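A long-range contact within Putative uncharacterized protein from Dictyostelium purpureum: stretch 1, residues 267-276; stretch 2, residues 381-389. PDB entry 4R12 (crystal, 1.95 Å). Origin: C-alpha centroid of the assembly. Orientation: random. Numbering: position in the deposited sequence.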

# COMPACT_ATOMS: atom_id res chain seq x y z
N PHE A 267 4.48 -5.10 -9.49
CA PHE A 267 3.71 -4.53 -8.39
C PHE A 267 4.54 -4.62 -7.12
O PHE A 267 4.62 -5.69 -6.52
CB PHE A 267 2.37 -5.28 -8.20
CG PHE A 267 1.42 -5.15 -9.37
CD1 PHE A 267 1.65 -5.83 -10.56
CD2 PHE A 267 0.28 -4.36 -9.26
CE1 PHE A 267 0.76 -5.70 -11.63
CE2 PHE A 267 -0.61 -4.23 -10.33
CZ PHE A 267 -0.38 -4.90 -11.50
N TRP A 268 5.18 -3.51 -6.73
CA TRP A 268 6.15 -3.53 -5.62
C TRP A 268 5.43 -3.41 -4.28
O TRP A 268 4.55 -2.57 -4.12
CB TRP A 268 7.18 -2.38 -5.72
CG TRP A 268 7.97 -2.32 -6.98
CD1 TRP A 268 8.07 -1.26 -7.84
CD2 TRP A 268 8.78 -3.37 -7.55
NE1 TRP A 268 8.89 -1.57 -8.89
CE2 TRP A 268 9.33 -2.87 -8.74
CE3 TRP A 268 9.09 -4.68 -7.16
CZ2 TRP A 268 10.18 -3.63 -9.55
CZ3 TRP A 268 9.93 -5.42 -7.96
CH2 TRP A 268 10.46 -4.90 -9.14
N ASN A 269 5.82 -4.25 -3.32
CA ASN A 269 5.22 -4.20 -2.00
C ASN A 269 6.17 -3.52 -1.01
O ASN A 269 7.37 -3.46 -1.24
CB ASN A 269 4.88 -5.61 -1.51
CG ASN A 269 3.77 -5.63 -0.48
OD1 ASN A 269 3.42 -4.59 0.09
ND2 ASN A 269 3.22 -6.82 -0.22
N ALA A 270 5.60 -2.99 0.07
CA ALA A 270 6.33 -2.34 1.17
C ALA A 270 7.20 -1.15 0.72
O ALA A 270 8.17 -0.77 1.39
CB ALA A 270 7.18 -3.39 1.92
N GLU A 271 6.82 -0.54 -0.40
CA GLU A 271 7.52 0.64 -0.89
C GLU A 271 7.35 1.84 0.03
O GLU A 271 8.22 2.70 0.10
CB GLU A 271 7.04 1.02 -2.30
CG GLU A 271 7.39 -0.02 -3.32
CD GLU A 271 8.89 -0.12 -3.56
OE1 GLU A 271 9.44 0.70 -4.32
OE2 GLU A 271 9.53 -1.01 -2.97
N ARG A 272 6.21 1.91 0.74
CA ARG A 272 5.96 3.07 1.60
C ARG A 272 6.88 3.04 2.81
O ARG A 272 6.89 3.98 3.61
CB ARG A 272 4.51 3.12 2.07
CG ARG A 272 3.47 3.03 0.97
CD ARG A 272 3.83 3.88 -0.18
NE ARG A 272 2.85 3.87 -1.27
CZ ARG A 272 2.98 4.67 -2.32
NH1 ARG A 272 4.03 5.49 -2.37
NH2 ARG A 272 2.08 4.68 -3.30
N TRP A 273 7.65 1.96 2.96
CA TRP A 273 8.52 1.82 4.12
C TRP A 273 9.97 1.71 3.66
O TRP A 273 10.69 0.77 4.01
CB TRP A 273 8.08 0.61 4.95
CG TRP A 273 6.64 0.72 5.36
CD1 TRP A 273 5.56 0.16 4.73
CD2 TRP A 273 6.12 1.50 6.44
NE1 TRP A 273 4.40 0.53 5.37
CE2 TRP A 273 4.71 1.35 6.42
CE3 TRP A 273 6.69 2.32 7.42
CZ2 TRP A 273 3.88 1.98 7.35
CZ3 TRP A 273 5.87 2.93 8.35
CH2 TRP A 273 4.48 2.76 8.30
N GLY A 274 10.38 2.69 2.86
CA GLY A 274 11.75 2.80 2.42
C GLY A 274 12.08 2.07 1.13
O GLY A 274 13.21 1.61 0.95
N TYR A 275 11.08 1.93 0.25
CA TYR A 275 11.27 1.29 -1.06
C TYR A 275 11.87 -0.11 -0.99
O TYR A 275 12.65 -0.47 -1.86
CB TYR A 275 12.18 2.16 -1.95
CG TYR A 275 11.75 3.60 -2.06
CD1 TYR A 275 10.60 3.94 -2.75
CD2 TYR A 275 12.50 4.62 -1.48
CE1 TYR A 275 10.19 5.25 -2.86
CE2 TYR A 275 12.09 5.95 -1.58
CZ TYR A 275 10.93 6.25 -2.28
OH TYR A 275 10.50 7.55 -2.41
N VAL A 276 11.52 -0.91 0.01
CA VAL A 276 12.28 -2.14 0.18
C VAL A 276 11.95 -3.20 -0.87
O VAL A 276 12.78 -4.07 -1.15
CB VAL A 276 12.10 -2.74 1.58
CG1 VAL A 276 12.59 -1.74 2.63
CG2 VAL A 276 10.66 -3.12 1.84
N PRO A 381 9.49 13.18 -7.67
CA PRO A 381 8.75 12.96 -6.42
C PRO A 381 9.10 11.60 -5.85
O PRO A 381 9.69 10.80 -6.58
CB PRO A 381 7.28 13.02 -6.87
CG PRO A 381 7.31 12.51 -8.28
CD PRO A 381 8.64 13.02 -8.86
N PRO A 382 8.76 11.34 -4.58
CA PRO A 382 9.00 10.01 -4.02
C PRO A 382 8.41 8.93 -4.92
O PRO A 382 7.21 8.96 -5.20
CB PRO A 382 8.27 10.04 -2.67
CG PRO A 382 8.15 11.47 -2.33
CD PRO A 382 8.07 12.23 -3.63
N SER A 383 9.25 8.02 -5.39
CA SER A 383 8.81 7.03 -6.37
C SER A 383 9.75 5.84 -6.39
O SER A 383 10.94 5.97 -6.07
CB SER A 383 8.72 7.64 -7.77
OG SER A 383 9.96 8.23 -8.13
N SER A 384 9.21 4.69 -6.78
CA SER A 384 9.96 3.45 -6.86
C SER A 384 11.06 3.50 -7.91
O SER A 384 12.04 2.73 -7.84
CB SER A 384 9.01 2.29 -7.16
OG SER A 384 8.15 2.08 -6.06
N SER A 385 10.89 4.38 -8.90
CA SER A 385 11.91 4.59 -9.93
C SER A 385 13.23 5.05 -9.33
O SER A 385 14.30 4.80 -9.88
CB SER A 385 11.43 5.61 -10.96
OG SER A 385 10.37 5.10 -11.75
N MET A 386 13.15 5.73 -8.19
CA MET A 386 14.34 6.14 -7.47
C MET A 386 15.29 4.97 -7.18
O MET A 386 16.52 5.15 -7.16
CB MET A 386 13.97 6.84 -6.17
CG MET A 386 13.36 8.21 -6.37
SD MET A 386 12.91 8.99 -4.81
CE MET A 386 12.75 10.70 -5.32
N SER A 387 14.75 3.78 -6.95
CA SER A 387 15.59 2.63 -6.65
C SER A 387 16.42 2.26 -7.88
O SER A 387 17.58 1.88 -7.75
CB SER A 387 14.75 1.44 -6.19
OG SER A 387 14.04 1.77 -5.01
N PHE A 388 15.82 2.36 -9.06
CA PHE A 388 16.55 2.04 -10.29
C PHE A 388 17.55 3.13 -10.65
O PHE A 388 18.65 2.84 -11.13
CB PHE A 388 15.57 1.80 -11.45
CG PHE A 388 14.74 0.56 -11.27
CD1 PHE A 388 13.61 0.57 -10.47
CD2 PHE A 388 15.10 -0.63 -11.88
CE1 PHE A 388 12.86 -0.57 -10.29
CE2 PHE A 388 14.35 -1.78 -11.70
CZ PHE A 388 13.23 -1.75 -10.90
N LEU A 389 17.19 4.39 -10.42
CA LEU A 389 18.07 5.51 -10.78
C LEU A 389 19.33 5.58 -9.92
O LEU A 389 20.31 6.24 -10.29
CB LEU A 389 17.30 6.82 -10.69
CG LEU A 389 16.26 6.95 -11.80
CD1 LEU A 389 15.17 7.94 -11.40
CD2 LEU A 389 16.94 7.37 -13.10

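The two stretches lie at least 107 residues apart in sequence wherever they touch, and together they bury 348 Å² of surface. Their closest C-alpha approach is 6.3 Å, between Tyr-275 CA and Ser-384 CA, and the contact is made largely by side chains reaching out from three residues of stretch 1: Trp-268, Glu-271 and Tyr-275.

The polar part rests on one hydrogen bond across the stretches. Ser-384 OG donates to Glu-271 OE1 at 2.6 Å, a short distance consistent with a strong bond to a carboxylate. Glu-271 reaches it with CA-to-CB directed toward the other stretch and with chi1 and chi2 both m (-65° and -68°), so that the chain folds compactly. Both carboxylate oxygens also bond to residues flanking the stretches, so this buried acid is well supplied with partners. Serine suits the opposing position because its hydroxyl sits one carbon from the backbone: the m rotamer (-67°) presents OG to the carboxylate while Ser-384 CB packs 3.7 Å from Trp-268 CD1.

The apolar packing begins with the indole. Trp-268 also places CZ2 3.8 Å from Phe-388 CZ, and the tryptophan atom lies at the edge of the phenyl ring, near its plane, a geometry that excludes stacking. The CA-to-CB bond of Phe-388 points sideways, yet the length of its side chain brings the ring end within reach. Trp-268 NE1 is hydrogen-bonded elsewhere in the structure, so burying the indole leaves no unpaired donor.

Tyr-275 has the largest covered area, 99 Å², and points toward stretch 2 with chi1 m (-52°). The side chain of Tyr-275 runs along the turn and the first part of the helix: Tyr-275 CB lies 3.6 Å from Ser-387 OG, Tyr-275 CE1 4.1 Å from Ser-384 N, and Tyr-275 OH 3.3 Å from Pro-382 CA. Tyr-275 OH is also 3.3 Å from Ser-383 N, a separation that alone does not establish a hydrogen bond. Met-386 adds a sulfur-aromatic contact, with SD 5.1 Å from the centroid of the Tyr-275 ring and 48° off its normal, an oblique approach; Met-386 SD is also 4.2 Å from Tyr-275 CZ.

Local bonds support this arrangement. Tyr-275 N donates to Glu-271 O at 3.0 Å, tying together the backbones of two contacting residues. In stretch 2, Met-386 N to Ser-383 O (3.1 Å) and Ser-387 N to Ser-384 O (3.0 Å) hold the turn against which the tyrosine packs.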